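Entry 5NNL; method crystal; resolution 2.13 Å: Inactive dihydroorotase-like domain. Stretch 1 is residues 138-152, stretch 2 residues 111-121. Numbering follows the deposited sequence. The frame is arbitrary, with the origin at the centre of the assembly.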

ATOM      1  N   ALA A 138     -14.606  -7.316 -12.506  1.00 29.93           N
ATOM      2  CA  ALA A 138     -16.062  -7.261 -12.583  1.00 30.56           C
ATOM      3  C   ALA A 138     -16.703  -8.394 -11.790  1.00 27.60           C
ATOM      4  O   ALA A 138     -17.791  -8.220 -11.233  1.00 29.82           O
ATOM      5  CB  ALA A 138     -16.512  -7.303 -14.045  1.00 31.19           C
ATOM      6  N   SER A 139     -16.037  -9.549 -11.704  1.00 28.67           N
ATOM      7  CA  SER A 139     -16.595 -10.687 -10.975  1.00 31.34           C
ATOM      8  C   SER A 139     -16.648 -10.418  -9.476  1.00 35.42           C
ATOM      9  O   SER A 139     -17.654 -10.711  -8.817  1.00 35.02           O
ATOM     10  CB  SER A 139     -15.771 -11.942 -11.249  1.00 32.42           C
ATOM     11  OG  SER A 139     -15.784 -12.268 -12.625  1.00 31.99           O
ATOM     12  N   ILE A 140     -15.564  -9.887  -8.913  1.00 34.07           N
ATOM     13  CA  ILE A 140     -15.551  -9.624  -7.480  1.00 31.22           C
ATOM     14  C   ILE A 140     -16.394  -8.393  -7.147  1.00 34.66           C
ATOM     15  O   ILE A 140     -16.950  -8.299  -6.047  1.00 35.70           O
ATOM     16  CB  ILE A 140     -14.100  -9.495  -6.984  1.00 31.87           C
ATOM     17  CG1 ILE A 140     -14.049  -9.548  -5.455  1.00 34.98           C
ATOM     18  CG2 ILE A 140     -13.449  -8.218  -7.503  1.00 32.64           C
ATOM     19  CD1 ILE A 140     -12.677  -9.874  -4.909  1.00 30.75           C
ATOM     20  N   LEU A 141     -16.528  -7.450  -8.083  1.00 32.89           N
ATOM     21  CA  LEU A 141     -17.428  -6.322  -7.867  1.00 32.96           C
ATOM     22  C   LEU A 141     -18.886  -6.770  -7.842  1.00 35.04           C
ATOM     23  O   LEU A 141     -19.704  -6.199  -7.111  1.00 33.43           O
ATOM     24  CB  LEU A 141     -17.221  -5.260  -8.949  1.00 32.22           C
ATOM     25  CG  LEU A 141     -15.912  -4.462  -8.932  1.00 29.86           C
ATOM     26  CD1 LEU A 141     -15.919  -3.419 -10.042  1.00 32.45           C
ATOM     27  CD2 LEU A 141     -15.675  -3.801  -7.581  1.00 37.68           C
ATOM     28  N   LEU A 142     -19.237  -7.774  -8.649  1.00 35.24           N
ATOM     29  CA  LEU A 142     -20.590  -8.317  -8.589  1.00 34.31           C
ATOM     30  C   LEU A 142     -20.868  -8.925  -7.220  1.00 34.53           C
ATOM     31  O   LEU A 142     -21.931  -8.700  -6.630  1.00 33.62           O
ATOM     32  CB  LEU A 142     -20.788  -9.362  -9.687  1.00 32.04           C
ATOM     33  CG  LEU A 142     -22.163 -10.039  -9.687  1.00 31.05           C
ATOM     34  CD1 LEU A 142     -23.266  -9.026  -9.969  1.00 32.01           C
ATOM     35  CD2 LEU A 142     -22.206 -11.176 -10.689  1.00 35.14           C
ATOM     36  N   LEU A 143     -19.919  -9.702  -6.700  1.00 31.36           N
ATOM     37  CA  LEU A 143     -20.111 -10.349  -5.407  1.00 36.72           C
ATOM     38  C   LEU A 143     -20.261  -9.317  -4.296  1.00 39.59           C
ATOM     39  O   LEU A 143     -21.142  -9.438  -3.438  1.00 41.57           O
ATOM     40  CB  LEU A 143     -18.946 -11.298  -5.125  1.00 35.58           C
ATOM     41  CG  LEU A 143     -18.857 -12.490  -6.084  1.00 34.07           C
ATOM     42  CD1 LEU A 143     -17.608 -13.317  -5.837  1.00 33.55           C
ATOM     43  CD2 LEU A 143     -20.090 -13.369  -5.977  1.00 40.25           C
ATOM     44  N   ALA A 144     -19.414  -8.284  -4.300  1.00 38.44           N
ATOM     45  CA  ALA A 144     -19.549  -7.228  -3.302  1.00 40.11           C
ATOM     46  C   ALA A 144     -20.935  -6.602  -3.357  1.00 42.53           C
ATOM     47  O   ALA A 144     -21.536  -6.311  -2.316  1.00 43.52           O
ATOM     48  CB  ALA A 144     -18.473  -6.163  -3.509  1.00 40.93           C
ATOM     49  N   SER A 145     -21.461  -6.394  -4.567  1.00 39.26           N
ATOM     50  CA  SER A 145     -22.806  -5.845  -4.712  1.00 38.95           C
ATOM     51  C   SER A 145     -23.864  -6.829  -4.227  1.00 43.74           C
ATOM     52  O   SER A 145     -24.844  -6.429  -3.586  1.00 46.69           O
ATOM     53  CB  SER A 145     -23.068  -5.472  -6.171  1.00 38.86           C
ATOM     54  OG  SER A 145     -24.398  -5.007  -6.332  1.00 42.77           O
ATOM     55  N   LEU A 146     -23.688  -8.119  -4.522  1.00 42.01           N
ATOM     56  CA  LEU A 146     -24.692  -9.106  -4.144  1.00 42.64           C
ATOM     57  C   LEU A 146     -24.687  -9.376  -2.646  1.00 45.75           C
ATOM     58  O   LEU A 146     -25.714  -9.769  -2.090  1.00 45.81           O
ATOM     59  CB  LEU A 146     -24.471 -10.407  -4.917  1.00 41.25           C
ATOM     60  CG  LEU A 146     -24.741 -10.348  -6.427  1.00 36.89           C
ATOM     61  CD1 LEU A 146     -24.414 -11.679  -7.083  1.00 35.49           C
ATOM     62  CD2 LEU A 146     -26.182  -9.968  -6.719  1.00 36.81           C
ATOM     63  N   HIS A 147     -23.556  -9.187  -1.978  1.00 45.33           N
ATOM     64  CA  HIS A 147     -23.511  -9.298  -0.527  1.00 43.61           C
ATOM     65  C   HIS A 147     -23.664  -7.950   0.161  1.00 43.95           C
ATOM     66  O   HIS A 147     -23.609  -7.890   1.393  1.00 48.93           O
ATOM     67  CB  HIS A 147     -22.204  -9.960  -0.089  1.00 42.85           C
ATOM     68  CG  HIS A 147     -22.056 -11.369  -0.569  1.00 44.51           C
ATOM     69  ND1 HIS A 147     -22.446 -12.457   0.181  1.00 49.30           N
ATOM     70  CD2 HIS A 147     -21.569 -11.867  -1.730  1.00 45.16           C
ATOM     71  CE1 HIS A 147     -22.200 -13.565  -0.495  1.00 49.59           C
ATOM     72  NE2 HIS A 147     -21.667 -13.236  -1.657  1.00 46.11           N
ATOM     73  N   ASN A 148     -23.863  -6.881  -0.606  1.00 44.45           N
ATOM     74  CA  ASN A 148     -24.009  -5.530  -0.071  1.00 50.09           C
ATOM     75  C   ASN A 148     -22.945  -5.235   0.984  1.00 49.00           C
ATOM     76  O   ASN A 148     -23.242  -4.844   2.114  1.00 50.79           O
ATOM     77  CB  ASN A 148     -25.407  -5.316   0.502  1.00 52.90           C
ATOM     78  CG  ASN A 148     -25.670  -3.864   0.843  1.00 52.56           C
ATOM     79  OD1 ASN A 148     -25.303  -2.958   0.097  1.00 53.26           O
ATOM     80  ND2 ASN A 148     -26.287  -3.637   1.986  1.00 53.64           N
ATOM     81  N   ARG A 149     -21.686  -5.429   0.602  1.00 46.05           N
ATOM     82  CA  ARG A 149     -20.554  -5.129   1.464  1.00 46.12           C
ATOM     83  C   ARG A 149     -19.506  -4.369   0.657  1.00 44.11           C
ATOM     84  O   ARG A 149     -19.666  -4.127  -0.543  1.00 41.81           O
ATOM     85  CB  ARG A 149     -19.978  -6.409   2.087  1.00 45.75           C
ATOM     86  CG  ARG A 149     -19.394  -7.419   1.098  1.00 46.16           C
ATOM     87  CD  ARG A 149     -18.164  -8.077   1.690  1.00 42.27           C
ATOM     88  NE  ARG A 149     -17.146  -7.076   2.002  1.00 42.12           N
ATOM     89  CZ  ARG A 149     -16.317  -7.126   3.041  1.00 43.44           C
ATOM     90  NH1 ARG A 149     -16.365  -8.135   3.902  1.00 44.67           N
ATOM     91  NH2 ARG A 149     -15.436  -6.151   3.226  1.00 39.34           N
ATOM     92  N   ARG A 150     -18.423  -3.993   1.330  1.00 40.04           N
ATOM     93  CA  ARG A 150     -17.396  -3.143   0.747  1.00 41.73           C
ATOM     94  C   ARG A 150     -16.336  -3.977   0.038  1.00 36.86           C
ATOM     95  O   ARG A 150     -16.070  -5.123   0.408  1.00 36.40           O
ATOM     96  CB  ARG A 150     -16.730  -2.284   1.826  1.00 41.47           C
ATOM     97  CG  ARG A 150     -17.701  -1.470   2.669  1.00 43.85           C
ATOM     98  CD  ARG A 150     -16.975  -0.671   3.746  1.00 46.83           C
ATOM     99  NE  ARG A 150     -16.124   0.376   3.178  1.00 54.46           N
ATOM    100  CZ  ARG A 150     -16.192   1.675   3.471  1.00 55.90           C
ATOM    101  NH1 ARG A 150     -17.069   2.142   4.353  1.00 58.19           N
ATOM    102  NH2 ARG A 150     -15.361   2.521   2.879  1.00 51.16           N
ATOM    103  N   ILE A 151     -15.731  -3.384  -0.988  1.00 34.68           N
ATOM    104  CA  ILE A 151     -14.599  -3.978  -1.690  1.00 35.33           C
ATOM    105  C   ILE A 151     -13.617  -2.870  -2.040  1.00 31.65           C
ATOM    106  O   ILE A 151     -14.019  -1.777  -2.452  1.00 32.16           O
ATOM    107  CB  ILE A 151     -15.043  -4.734  -2.961  1.00 32.77           C
ATOM    108  CG1 ILE A 151     -13.851  -5.415  -3.637  1.00 34.03           C
ATOM    109  CG2 ILE A 151     -15.719  -3.791  -3.932  1.00 36.55           C
ATOM    110  CD1 ILE A 151     -13.286  -6.586  -2.863  1.00 34.89           C
ATOM    111  N   HIS A 152     -12.326  -3.154  -1.879  1.00 30.84           N
ATOM    112  CA  HIS A 152     -11.264  -2.212  -2.208  1.00 31.33           C
ATOM    113  C   HIS A 152     -10.368  -2.819  -3.276  1.00 30.45           C
ATOM    114  O   HIS A 152      -9.909  -3.957  -3.134  1.00 30.83           O
ATOM    115  CB  HIS A 152     -10.427  -1.852  -0.978  1.00 32.84           C
ATOM    116  CG  HIS A 152      -9.364  -0.834  -1.255  1.00 28.55           C
ATOM    117  ND1 HIS A 152      -9.624   0.519  -1.295  1.00 29.79           N
ATOM    118  CD2 HIS A 152      -8.045  -0.972  -1.526  1.00 27.91           C
ATOM    119  CE1 HIS A 152      -8.507   1.171  -1.566  1.00 29.52           C
ATOM    120  NE2 HIS A 152      -7.535   0.290  -1.710  1.00 31.04           N
TER
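Stretch 2 (111-121) KVTQVEAHFDA

Stretch 2 packs on stretch 1 as one helix laid obliquely along another, a mainly apolar contact built on a leucine knob and a phenylalanine and supplemented by a histidine-glutamate hydrogen bond. It illustrates a general rule of helix packing: the side chains that face the neighbour recur every three or four residues, so a short helix presents a single stripe to its partner.

Residues 111-121 are helical throughout, with backbone bonds such as Glu-116 N to Val-112 O (2.8 Å) and Phe-119 N to Val-115 O (3.1 Å). The stripe they offer is Val-112, Val-115, Glu-116 and Phe-119. The helix of stretch 1, residues 138-146, runs in broadly the same direction; the axes cross at -39° and approach to 10.3 Å. In this register, the CA of Ser-139 lies 6.6 Å from the CA of Val-112, and the CA of Leu-143 lies 7.0 Å from the CA of Glu-116.

Leu-143 is the knob, and the four residues of the stripe form its hole. Leu-143 CD1 reaches to 3.6 Å from Val-115 CG1, and Leu-143 CD2 to 3.3 Å from Glu-116 OE1, so the leucine touches both an apolar wall and a carboxylate. Leu-143 CB stands almost on the normal of the Phe-119 ring, 4.1 Å from the ring centroid, a CH-pi contact over the face. One turn earlier, Ile-140 points its CA-to-CB bond sideways, yet its end comes nearer, placing Ile-140 CD1 4.1 Å from Val-115 CG1 and Ile-140 CG1 3.8 Å from Phe-119 CE1.

Phe-119 has the largest area covered by the opposing stretch, and its contacts extend beyond the helix to the segment that follows. Asn-148, with positive phi, is the first residue to leave helical geometry, in a Schellman motif in which Arg-149 N bonds back to Ala-144 O (3.1 Å). The chain then leads on to Arg-149, whose CD lies 3.7 Å from Phe-119 CE2, and to Ile-151, whose CD1 lies 4.4 Å from Phe-119 CZ. Arg-149 NE meanwhile donates to Arg-150 O at 2.7 Å.

On the polar side of the contact, His-147 NE2 donates to Glu-116 OE1 at 2.6 Å with a nearly straight geometry (162°). The acceptor lies near the plane of the imidazole, at its edge, which leaves a face free for Phe-119 CB, 4.1 Å from the His-147 ring centroid. Asp-120 OD1 also approaches the edge, 3.2 Å from His-147 CE1. The hydrogen bond thus supplements the apolar packing.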

ATOM      1  N   LYS A 111     -13.716 -19.702 -10.594  1.00 37.97           N
ATOM      2  CA  LYS A 111     -13.085 -18.755  -9.689  1.00 38.75           C
ATOM      3  C   LYS A 111     -14.110 -17.850  -9.020  1.00 39.44           C
ATOM      4  O   LYS A 111     -13.836 -17.313  -7.942  1.00 39.51           O
ATOM      5  CB  LYS A 111     -12.045 -17.932 -10.450  1.00 40.78           C
ATOM      6  CG  LYS A 111     -10.976 -18.789 -11.136  1.00 43.22           C
ATOM      7  CD  LYS A 111     -10.212 -18.013 -12.196  1.00 47.27           C
ATOM      8  CE  LYS A 111      -8.882 -17.497 -11.671  1.00 46.19           C
ATOM      9  NZ  LYS A 111      -7.821 -18.538 -11.753  1.00 53.22           N
ATOM     10  N   VAL A 112     -15.283 -17.671  -9.633  1.00 38.77           N
ATOM     11  CA  VAL A 112     -16.378 -16.977  -8.960  1.00 37.42           C
ATOM     12  C   VAL A 112     -16.780 -17.738  -7.706  1.00 37.55           C
ATOM     13  O   VAL A 112     -16.933 -17.158  -6.623  1.00 35.71           O
ATOM     14  CB  VAL A 112     -17.576 -16.809  -9.912  1.00 36.22           C
ATOM     15  CG1 VAL A 112     -18.716 -16.074  -9.219  1.00 36.34           C
ATOM     16  CG2 VAL A 112     -17.167 -16.080 -11.179  1.00 32.20           C
ATOM     17  N   THR A 113     -16.964 -19.054  -7.836  1.00 39.18           N
ATOM     18  CA  THR A 113     -17.352 -19.868  -6.689  1.00 37.81           C
ATOM     19  C   THR A 113     -16.304 -19.779  -5.586  1.00 38.03           C
ATOM     20  O   THR A 113     -16.635 -19.569  -4.414  1.00 38.99           O
ATOM     21  CB  THR A 113     -17.563 -21.322  -7.124  1.00 39.83           C
ATOM     22  OG1 THR A 113     -18.518 -21.371  -8.192  1.00 38.59           O
ATOM     23  CG2 THR A 113     -18.070 -22.175  -5.960  1.00 38.82           C
ATOM     24  N   GLN A 114     -15.025 -19.918  -5.948  1.00 39.46           N
ATOM     25  CA  GLN A 114     -13.965 -19.899  -4.945  1.00 39.11           C
ATOM     26  C   GLN A 114     -13.955 -18.581  -4.182  1.00 38.13           C
ATOM     27  O   GLN A 114     -13.782 -18.564  -2.958  1.00 36.73           O
ATOM     28  CB  GLN A 114     -12.606 -20.138  -5.602  1.00 38.54           C
ATOM     29  CG  GLN A 114     -12.525 -21.396  -6.447  1.00 39.77           C
ATOM     30  CD  GLN A 114     -11.237 -21.478  -7.234  1.00 43.32           C
ATOM     31  OE1 GLN A 114     -10.145 -21.419  -6.667  1.00 43.48           O
ATOM     32  NE2 GLN A 114     -11.356 -21.597  -8.554  1.00 42.89           N
ATOM     33  N   VAL A 115     -14.135 -17.464  -4.889  1.00 36.87           N
ATOM     34  CA  VAL A 115     -14.172 -16.167  -4.223  1.00 38.19           C
ATOM     35  C   VAL A 115     -15.441 -16.037  -3.390  1.00 38.22           C
ATOM     36  O   VAL A 115     -15.427 -15.456  -2.299  1.00 36.56           O
ATOM     37  CB  VAL A 115     -14.042 -15.033  -5.258  1.00 36.36           C
ATOM     38  CG1 VAL A 115     -14.260 -13.666  -4.610  1.00 34.97           C
ATOM     39  CG2 VAL A 115     -12.670 -15.082  -5.922  1.00 35.75           C
ATOM     40  N   GLU A 116     -16.555 -16.582  -3.885  1.00 36.21           N
ATOM     41  CA  GLU A 116     -17.807 -16.519  -3.136  1.00 40.58           C
ATOM     42  C   GLU A 116     -17.667 -17.175  -1.770  1.00 41.02           C
ATOM     43  O   GLU A 116     -18.265 -16.709  -0.794  1.00 40.67           O
ATOM     44  CB  GLU A 116     -18.933 -17.184  -3.937  1.00 40.63           C
ATOM     45  CG  GLU A 116     -20.225 -17.451  -3.155  1.00 40.73           C
ATOM     46  CD  GLU A 116     -20.926 -16.184  -2.704  1.00 44.24           C
ATOM     47  OE1 GLU A 116     -20.555 -15.092  -3.179  1.00 45.15           O
ATOM     48  OE2 GLU A 116     -21.858 -16.278  -1.876  1.00 46.15           O
ATOM     49  N   ALA A 117     -16.885 -18.253  -1.681  1.00 39.11           N
ATOM     50  CA  ALA A 117     -16.704 -18.937  -0.405  1.00 40.22           C
ATOM     51  C   ALA A 117     -16.125 -17.991   0.641  1.00 41.36           C
ATOM     52  O   ALA A 117     -16.634 -17.900   1.764  1.00 42.42           O
ATOM     53  CB  ALA A 117     -15.805 -20.161  -0.595  1.00 38.96           C
ATOM     54  N   HIS A 118     -15.068 -17.258   0.278  1.00 43.27           N
ATOM     55  CA  HIS A 118     -14.487 -16.287   1.201  1.00 38.42           C
ATOM     56  C   HIS A 118     -15.495 -15.205   1.570  1.00 41.14           C
ATOM     57  O   HIS A 118     -15.600 -14.820   2.741  1.00 41.12           O
ATOM     58  CB  HIS A 118     -13.235 -15.668   0.582  1.00 39.61           C
ATOM     59  CG  HIS A 118     -12.133 -16.651   0.336  1.00 39.26           C
ATOM     60  ND1 HIS A 118     -11.141 -16.905   1.259  1.00 41.18           N
ATOM     61  CD2 HIS A 118     -11.865 -17.441  -0.730  1.00 39.90           C
ATOM     62  CE1 HIS A 118     -10.310 -17.809   0.773  1.00 43.68           C
ATOM     63  NE2 HIS A 118     -10.726 -18.151  -0.434  1.00 39.48           N
ATOM     64  N   PHE A 119     -16.247 -14.702   0.587  1.00 40.33           N
ATOM     65  CA  PHE A 119     -17.288 -13.722   0.885  1.00 39.86           C
ATOM     66  C   PHE A 119     -18.316 -14.269   1.870  1.00 42.43           C
ATOM     67  O   PHE A 119     -18.895 -13.504   2.651  1.00 42.71           O
ATOM     68  CB  PHE A 119     -17.977 -13.276  -0.404  1.00 43.13           C
ATOM     69  CG  PHE A 119     -17.333 -12.091  -1.053  1.00 37.36           C
ATOM     70  CD1 PHE A 119     -16.156 -12.229  -1.763  1.00 36.91           C
ATOM     71  CD2 PHE A 119     -17.910 -10.841  -0.955  1.00 41.27           C
ATOM     72  CE1 PHE A 119     -15.564 -11.142  -2.362  1.00 37.75           C
ATOM     73  CE2 PHE A 119     -17.327  -9.748  -1.551  1.00 40.24           C
ATOM     74  CZ  PHE A 119     -16.150  -9.896  -2.257  1.00 38.30           C
ATOM     75  N   ASP A 120     -18.565 -15.582   1.842  1.00 44.36           N
ATOM     76  CA  ASP A 120     -19.469 -16.208   2.804  1.00 44.28           C
ATOM     77  C   ASP A 120     -18.823 -16.412   4.173  1.00 46.18           C
ATOM     78  O   ASP A 120     -19.516 -16.346   5.195  1.00 46.43           O
ATOM     79  CB  ASP A 120     -19.953 -17.556   2.267  1.00 44.81           C
ATOM     80  CG  ASP A 120     -20.741 -17.424   0.981  1.00 47.15           C
ATOM     81  OD1 ASP A 120     -21.393 -16.377   0.786  1.00 50.97           O
ATOM     82  OD2 ASP A 120     -20.712 -18.368   0.166  1.00 49.95           O
ATOM     83  N   ALA A 121     -17.515 -16.669   4.216  1.00 44.30           N
ATOM     84  CA  ALA A 121     -16.820 -17.019   5.450  1.00 40.99           C
ATOM     85  C   ALA A 121     -16.163 -15.829   6.140  1.00 43.44           C
ATOM     86  O   ALA A 121     -15.792 -15.941   7.314  1.00 44.05           O
ATOM     87  CB  ALA A 121     -15.753 -18.078   5.158  1.00 42.21           C
TER